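Matching sites in putative secreted cellulose-binding protein from Streptomyces coelicolor, a protein that probably uses copper to cleave cellulose chains oxidatively, as a lytic polysaccharide monooxygenase of the AA10 family (PDB 4OY6 (chain A, 1.29 Å), residues Gln68-Gly73 and Phe178-Val183), and in its relative putative secreted cellulose binding protein from Streptomyces coelicolor (PDB 4OY7 (chain B, 1.50 Å), residues Thr67-Gly72 and Phe186-Val191). One frame, after least-squares fit of the local backbone (RMSD 0.48 Å); residues are numbered along the deposited sequences.

Structure 1 (4OY6); sequences QLCSGG and FLCSDV.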
loop_
_atom_site.group_PDB
_atom_site.type_symbol
_atom_site.label_atom_id
_atom_site.label_comp_id
_atom_site.label_asym_id
_atom_site.label_seq_id
_atom_site.Cartn_x
_atom_site.Cartn_y
_atom_site.Cartn_z
ATOM N N GLN A 68 -1.829 -2.422 -11.962
ATOM C CA GLN A 68 -0.472 -2.153 -11.487
ATOM C C GLN A 68 -0.463 -1.132 -10.361
ATOM O O GLN A 68 0.556 -0.514 -10.064
ATOM C CB GLN A 68 0.437 -1.658 -12.621
ATOM C CG GLN A 68 0.481 -2.599 -13.807
ATOM C CD GLN A 68 1.261 -2.058 -14.960
ATOM O OE1 GLN A 68 2.163 -1.234 -14.786
ATOM N NE2 GLN A 68 0.954 -2.542 -16.148
ATOM N N LEU A 69 -1.596 -0.939 -9.696
ATOM C CA LEU A 69 -1.660 0.054 -8.630
ATOM C C LEU A 69 -0.717 -0.292 -7.467
ATOM O O LEU A 69 -0.001 0.574 -6.947
ATOM C CB LEU A 69 -3.092 0.270 -8.106
ATOM C CG LEU A 69 -3.930 1.228 -8.969
ATOM C CD1 LEU A 69 -4.206 0.694 -10.390
ATOM C CD2 LEU A 69 -5.225 1.592 -8.257
ATOM N N CYS A 70 -0.726 -1.541 -7.019
ATOM C CA CYS A 70 0.028 -1.908 -5.819
ATOM C C CYS A 70 1.526 -1.983 -6.041
ATOM O O CYS A 70 2.267 -1.955 -5.071
ATOM C CB CYS A 70 -0.496 -3.203 -5.199
ATOM S SG CYS A 70 -2.231 -3.055 -4.654
ATOM N N SER A 71 1.978 -2.038 -7.291
ATOM C CA SER A 71 3.398 -1.908 -7.622
ATOM C C SER A 71 3.769 -0.485 -8.054
ATOM O O SER A 71 4.889 -0.255 -8.499
ATOM C CB SER A 71 3.773 -2.853 -8.735
ATOM O OG SER A 71 3.157 -2.472 -9.948
ATOM N N GLY A 72 2.851 0.462 -7.908
ATOM C CA GLY A 72 3.146 1.824 -8.327
ATOM C C GLY A 72 3.462 1.929 -9.805
ATOM O O GLY A 72 4.283 2.749 -10.204
ATOM N N GLY A 73 2.765 1.157 -10.630
ATOM C CA GLY A 73 3.025 1.143 -12.061
ATOM C C GLY A 73 4.303 0.394 -12.408
ATOM O O GLY A 73 5.067 0.835 -13.264
ATOM N N PHE A 178 3.203 4.812 -3.342
ATOM C CA PHE A 178 1.904 4.211 -3.681
ATOM C C PHE A 178 1.729 2.948 -2.848
ATOM O O PHE A 178 2.372 1.937 -3.117
ATOM C CB PHE A 178 1.833 3.859 -5.177
ATOM C CG PHE A 178 2.018 5.059 -6.076
ATOM C CD1 PHE A 178 3.273 5.451 -6.504
ATOM C CD2 PHE A 178 0.927 5.788 -6.508
ATOM C CE1 PHE A 178 3.417 6.561 -7.320
ATOM C CE2 PHE A 178 1.068 6.898 -7.317
ATOM C CZ PHE A 178 2.316 7.279 -7.727
ATOM N N LEU A 179 0.899 3.042 -1.818
ATOM C CA LEU A 179 0.860 2.000 -0.779
ATOM C C LEU A 179 -0.519 1.327 -0.696
ATOM O O LEU A 179 -1.509 1.937 -0.255
ATOM C CB LEU A 179 1.189 2.585 0.587
ATOM C CG LEU A 179 2.543 3.212 0.854
ATOM C CD1 LEU A 179 3.743 2.606 0.140
ATOM C CD2 LEU A 179 2.529 4.695 0.692
ATOM N N CYS A 180 -0.575 0.061 -1.098
ATOM C CA CYS A 180 -1.758 -0.784 -0.906
ATOM C C CYS A 180 -1.715 -1.442 0.460
ATOM O O CYS A 180 -0.718 -2.105 0.767
ATOM C CB CYS A 180 -1.825 -1.908 -1.931
ATOM S SG CYS A 180 -2.281 -1.328 -3.561
ATOM N N SER A 181 -2.804 -1.329 1.226
ATOM C CA SER A 181 -2.966 -2.054 2.495
ATOM C C SER A 181 -4.255 -2.840 2.464
ATOM O O SER A 181 -5.333 -2.253 2.296
ATOM C CB SER A 181 -3.040 -1.087 3.665
ATOM O OG SER A 181 -1.863 -0.303 3.791
ATOM N N ASP A 182 -4.161 -4.159 2.615
ATOM C CA ASP A 182 -5.353 -4.989 2.677
ATOM C C ASP A 182 -5.960 -4.890 4.062
ATOM O O ASP A 182 -5.290 -5.082 5.067
ATOM C CB ASP A 182 -5.005 -6.423 2.326
ATOM C CG ASP A 182 -4.452 -6.532 0.933
ATOM O OD1 ASP A 182 -3.204 -6.641 0.794
ATOM O OD2 ASP A 182 -5.249 -6.449 -0.034
ATOM N N VAL A 183 -7.255 -4.612 4.096
ATOM C CA VAL A 183 -7.980 -4.420 5.352
ATOM C C VAL A 183 -9.296 -5.199 5.371
ATOM O O VAL A 183 -9.829 -5.566 4.325
ATOM C CB VAL A 183 -8.257 -2.920 5.648
ATOM C CG1 VAL A 183 -6.964 -2.127 5.708
ATOM C CG2 VAL A 183 -9.249 -2.307 4.662
HETATM O O HOH W 1 1.721 -0.756 -2.671
#
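Cys70 and Cys180 are joined by a disulfide, SG to SG 2.0 Å with a chi3 of -87°, which ties the loop after helix 60-63 to strand 175-184 in the buried interior of the lytic polysaccharide monooxygenase domain. In both cysteines SG lies anti to the carbonyl carbon and beside the backbone N, a placement that turns the two sulfurs to each other. Van der Waals contact is made by Phe178: its CB lies 4.0 Å from Gly72 CA and 4.2 Å from Leu69 O. Gly72 has positive phi (60°) and closes the turn through Gly72 N to Leu69 O, 3.0 Å. A water bridges the segments, donating to Cys70 O (2.7 Å) and to Phe178 O (2.8 Å). Beyond the contact, Asp182 forms a salt bridge with Arg10.

Comparison
The two sites share the disulfide, Cys70(A)-Cys180(A) and Cys69(B)-Cys188(B), whose side chains superpose. The comparable CA atoms also coincide, and one water occupies the same position in both. The main change is Gly72(A) against Ala71(B). Phi is positive at both; positive phi is generally less favourable for alanine than for glycine. CB of Ala71(B), which nothing in Gly72(A) matches, makes a tight carbon-carbon contact 3.3 Å from Phe186(B) CD1; it is found in structure 2 alone and extends the packing against the ring there. The ring differs in place as well: chi1 is -59° in Phe178(A) and -69° in Phe186(B), the CB atoms lie 0.6 Å apart, and the CZ atoms stand 1.1 Å apart after superposition, leaving the place of CE2 of Phe178(A). CB of the phenylalanine touches the leucine carbonyl in both, at 4.2 Å from Leu69(A) O for Phe178(A) and 3.3 Å from Leu68(B) O for Phe186(B). Gln68(A) against Thr67(B) touches the strand in neither, with CG of the first and CG2 of the second 0.7 Å apart after superposition. The residues also differ at Leu179(A) and Ser187(B), from which nothing is read. At the last residue of the loop segment, the carbonyl O atoms of Gly73(A) and Gly72(B) stand 1.4 Å apart after superposition.

Structure 2 (4OY7); sequences TLCSAG and FSCSDV.
Cys69 and Cys188 form a disulfide, SG to SG 2.1 Å with a chi3 of -83°, that fastens the loop to the strand. SG of either cysteine stands anti to the carbonyl carbon and beside the backbone N, which brings the sulfurs together. Van der Waals contact is made by Phe186: its CB lies 3.9 Å from Ala71 CA and 3.3 Å from Leu68 O. The methyl of Ala71 adds to this packing, its CB reaching Phe186 CD1 at 3.3 Å, a tight approach to a ring carbon next to CG. Ala71 has positive phi (57°) and closes the turn through Ala71 N to Leu68 O, 3.1 Å. A water bridges the segments, donating to Cys69 O (2.7 Å) and to Phe186 O (2.9 Å). Beyond the contact, Asp190 forms a salt bridge with Arg10.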
loop_
_atom_site.group_PDB
_atom_site.type_symbol
_atom_site.label_atom_id
_atom_site.label_comp_id
_atom_site.label_asym_id
_atom_site.label_seq_id
_atom_site.Cartn_x
_atom_site.Cartn_y
_atom_site.Cartn_z
ATOM N N THR B 67 -2.058 -2.355 -11.406
ATOM C CA THR B 67 -0.630 -2.140 -11.092
ATOM C C THR B 67 -0.400 -1.082 -10.018
ATOM O O THR B 67 0.758 -0.719 -9.760
ATOM C CB THR B 67 0.185 -1.738 -12.319
ATOM O OG1 THR B 67 -0.113 -0.385 -12.691
ATOM C CG2 THR B 67 -0.081 -2.682 -13.439
ATOM N N LEU B 68 -1.476 -0.631 -9.378
ATOM C CA LEU B 68 -1.344 0.453 -8.404
ATOM C C LEU B 68 -0.365 0.086 -7.288
ATOM O O LEU B 68 0.413 0.929 -6.823
ATOM C CB LEU B 68 -2.693 0.878 -7.782
ATOM C CG LEU B 68 -3.496 1.909 -8.588
ATOM C CD1 LEU B 68 -3.875 1.302 -9.933
ATOM C CD2 LEU B 68 -4.760 2.356 -7.875
ATOM N N CYS B 69 -0.404 -1.168 -6.848
ATOM C CA CYS B 69 0.367 -1.575 -5.664
ATOM C C CYS B 69 1.867 -1.705 -5.900
ATOM O O CYS B 69 2.629 -1.870 -4.946
ATOM C CB CYS B 69 -0.184 -2.868 -5.046
ATOM S SG CYS B 69 -1.970 -2.811 -4.739
ATOM N N SER B 70 2.264 -1.603 -7.164
ATOM C CA SER B 70 3.677 -1.596 -7.538
ATOM C C SER B 70 4.052 -0.294 -8.235
ATOM O O SER B 70 5.061 -0.257 -8.966
ATOM C CB SER B 70 4.003 -2.773 -8.462
ATOM O OG SER B 70 3.308 -2.675 -9.705
ATOM N N ALA B 71 3.264 0.774 -8.045
ATOM C CA ALA B 71 3.564 2.064 -8.700
ATOM C C ALA B 71 3.654 1.923 -10.214
ATOM O O ALA B 71 4.531 2.515 -10.877
ATOM C CB ALA B 71 4.849 2.648 -8.154
ATOM N N GLY B 72 2.752 1.155 -10.795
ATOM C CA GLY B 72 2.724 0.984 -12.254
ATOM C C GLY B 72 3.887 0.207 -12.813
ATOM O O GLY B 72 4.133 0.209 -14.035
ATOM N N PHE B 186 3.330 4.676 -3.645
ATOM C CA PHE B 186 2.103 3.950 -3.878
ATOM C C PHE B 186 1.957 2.869 -2.822
ATOM O O PHE B 186 2.860 2.055 -2.635
ATOM C CB PHE B 186 2.131 3.331 -5.285
ATOM C CG PHE B 186 2.048 4.366 -6.381
ATOM C CD1 PHE B 186 3.165 5.086 -6.756
ATOM C CD2 PHE B 186 0.821 4.666 -7.003
ATOM C CE1 PHE B 186 3.088 6.103 -7.698
ATOM C CE2 PHE B 186 0.751 5.685 -7.957
ATOM C CZ PHE B 186 1.887 6.398 -8.296
ATOM N N SER B 187 0.837 2.910 -2.113
ATOM C CA SER B 187 0.648 2.048 -0.951
ATOM C C SER B 187 -0.663 1.328 -0.961
ATOM O O SER B 187 -1.685 1.970 -1.071
ATOM C CB SER B 187 0.712 2.899 0.316
ATOM O OG SER B 187 0.509 2.130 1.493
ATOM N N CYS B 188 -0.639 0.013 -0.731
ATOM C CA CYS B 188 -1.860 -0.822 -0.745
ATOM C C CYS B 188 -1.974 -1.619 0.531
ATOM O O CYS B 188 -1.064 -2.375 0.862
ATOM C CB CYS B 188 -1.797 -1.798 -1.891
ATOM S SG CYS B 188 -2.189 -1.098 -3.531
ATOM N N SER B 189 -3.075 -1.443 1.249
ATOM C CA SER B 189 -3.285 -2.095 2.542
ATOM C C SER B 189 -4.576 -2.918 2.515
ATOM O O SER B 189 -5.670 -2.399 2.345
ATOM C CB SER B 189 -3.388 -1.039 3.628
ATOM O OG SER B 189 -2.222 -0.228 3.661
ATOM N N ASP B 190 -4.420 -4.223 2.707
ATOM C CA ASP B 190 -5.543 -5.109 2.861
ATOM C C ASP B 190 -6.163 -4.958 4.233
ATOM O O ASP B 190 -5.449 -4.959 5.258
ATOM C CB ASP B 190 -5.096 -6.547 2.667
ATOM C CG ASP B 190 -4.683 -6.825 1.242
ATOM O OD1 ASP B 190 -3.476 -6.843 0.992
ATOM O OD2 ASP B 190 -5.553 -6.949 0.357
ATOM N N VAL B 191 -7.485 -4.836 4.271
ATOM C CA VAL B 191 -8.220 -4.659 5.531
ATOM C C VAL B 191 -9.473 -5.525 5.490
ATOM O O VAL B 191 -9.869 -6.033 4.412
ATOM C CB VAL B 191 -8.598 -3.186 5.795
ATOM C CG1 VAL B 191 -7.347 -2.312 5.716
ATOM C CG2 VAL B 191 -9.690 -2.698 4.850
HETATM O O HOH W 2 2.272 -0.802 -2.487
#